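Local atomic coordinates of general secretion pathway protein L (Vibrio parahaemolyticus, PDB entry 2W7V), a protein that forms part of the type II secretion system, in which its periplasmic domain dimerises, and probably contributes to exporting folded proteins across the outer membrane. Residues P18-L21 with G22-K25. Residues are numbered along the deposited sequence; the frame is centred on the assembly and turned at random.
With EDO (1,2-ethanediol), chain C.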
loop_
_atom_site.group_PDB
_atom_site.type_symbol
_atom_site.label_atom_id
_atom_site.label_comp_id
_atom_site.label_asym_id
_atom_site.label_seq_id
_atom_site.Cartn_x
_atom_site.Cartn_y
_atom_site.Cartn_z
ATOM N N PRO A 18 7.362 2.056 3.887
ATOM C CA PRO A 18 8.087 3.050 3.116
ATOM C C PRO A 18 9.374 3.490 3.781
ATOM O O PRO A 18 10.418 3.540 3.116
ATOM C CB PRO A 18 7.072 4.203 3.003
ATOM C CG PRO A 18 5.720 3.489 3.022
ATOM C CD PRO A 18 5.989 2.533 4.179
ATOM N N ALA A 19 9.311 3.788 5.077
ATOM C CA ALA A 19 10.498 4.214 5.815
ATOM C C ALA A 19 11.510 3.061 5.842
ATOM O O ALA A 19 12.700 3.291 5.672
ATOM C CB ALA A 19 10.138 4.666 7.166
ATOM N N THR A 20 11.046 1.820 5.972
ATOM C CA THR A 20 11.977 0.701 6.021
ATOM C C THR A 20 12.672 0.445 4.695
ATOM O O THR A 20 13.907 0.314 4.664
ATOM C CB THR A 20 11.292 -0.588 6.542
ATOM O OG1 THR A 20 10.677 -0.305 7.801
ATOM C CG2 THR A 20 12.293 -1.733 6.709
ATOM N N LEU A 21 11.891 0.377 3.618
ATOM C CA LEU A 21 12.446 0.137 2.283
ATOM C C LEU A 21 13.298 1.321 1.881
ATOM O O LEU A 21 14.244 1.193 1.144
ATOM C CB LEU A 21 11.348 -0.122 1.233
ATOM C CG LEU A 21 10.406 -1.313 1.469
ATOM C CD1 LEU A 21 9.118 -1.139 0.668
ATOM C CD2 LEU A 21 11.057 -2.635 1.181
ATOM N N GLY A 22 12.923 2.482 2.376
ATOM C CA GLY A 22 13.677 3.700 2.177
ATOM C C GLY A 22 15.098 3.642 2.680
ATOM O O GLY A 22 15.924 4.312 2.124
ATOM N N GLN A 23 15.388 2.846 3.717
ATOM C CA GLN A 23 16.758 2.701 4.244
ATOM C C GLN A 23 17.689 1.968 3.270
ATOM O O GLN A 23 18.892 2.022 3.442
ATOM C CB GLN A 23 16.793 1.900 5.562
ATOM C CG GLN A 23 15.918 2.381 6.716
ATOM C CD GLN A 23 15.847 1.375 7.894
ATOM O OE1 GLN A 23 14.765 1.091 8.414
ATOM N NE2 GLN A 23 17.002 0.862 8.329
ATOM N N VAL A 24 17.130 1.242 2.296
ATOM C CA VAL A 24 17.903 0.389 1.387
ATOM C C VAL A 24 18.283 1.192 0.149
ATOM O O VAL A 24 17.408 1.595 -0.613
ATOM C CB VAL A 24 17.078 -0.899 0.960
ATOM C CG1 VAL A 24 17.831 -1.708 -0.037
ATOM C CG2 VAL A 24 16.699 -1.762 2.195
ATOM N N LYS A 25 19.586 1.466 -0.017
ATOM C CA LYS A 25 20.131 2.138 -1.208
ATOM C C LYS A 25 19.835 1.334 -2.494
ATOM O O LYS A 25 19.933 0.112 -2.506
ATOM C CB LYS A 25 21.656 2.298 -1.061
ATOM C CG LYS A 25 22.067 3.078 0.196
ATOM C CD LYS A 25 23.582 3.367 0.314
ATOM C CE LYS A 25 23.883 4.130 1.611
ATOM N NZ LYS A 25 25.350 4.453 1.816
HETATM C C1 EDO C . 16.221 4.059 -1.634
HETATM O O1 EDO C . 16.583 4.508 -0.345
HETATM C C2 EDO C . 14.747 3.687 -1.561
HETATM O O2 EDO C . 14.506 2.359 -1.121
#
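The C-terminal end of helix 17-22 is where Pro18 to Leu21 meet Gly22 to Val24, and here i to i+4 hydrogen bonding gives way to i to i+3 as the chain leaves the helix. Gly22 N donates to Pro18 O at 2.8 Å, an ordinary alpha-helical bond. One residue on, Gln23 N hydrogen-bonds to Thr20 O at 3.1 Å and only weakly to Ala19 O, so this N-H is shared, mainly with the i+3 partner. Val24 N then bonds to Leu21 O at 3.1 Å with an N-H...O angle of 157°, the donor standing above the carbonyl plane. The aliphatic part of Gln23 folds back along the helix: with CG beside its own backbone N (chi1 -55°), CG packs 3.5 Å from Ala19 O. Val24 rests its CB 3.5 Å from Leu21 O. A 1,2-ethanediol, probably from the crystallisation liquor, gives a hydrogen bond from O1 to Gly22 O at 2.6 Å and is also hydrogen-bonded to Leu27 O. Thr20 OG1 turns back into the helix to bond Ala16 O. Pro18 packs on Leu14 of the second subunit, whereas the loop leading into strand 28-35 lies against helix 51-61 through Val24 on Pro52, Gln55 and Lys59.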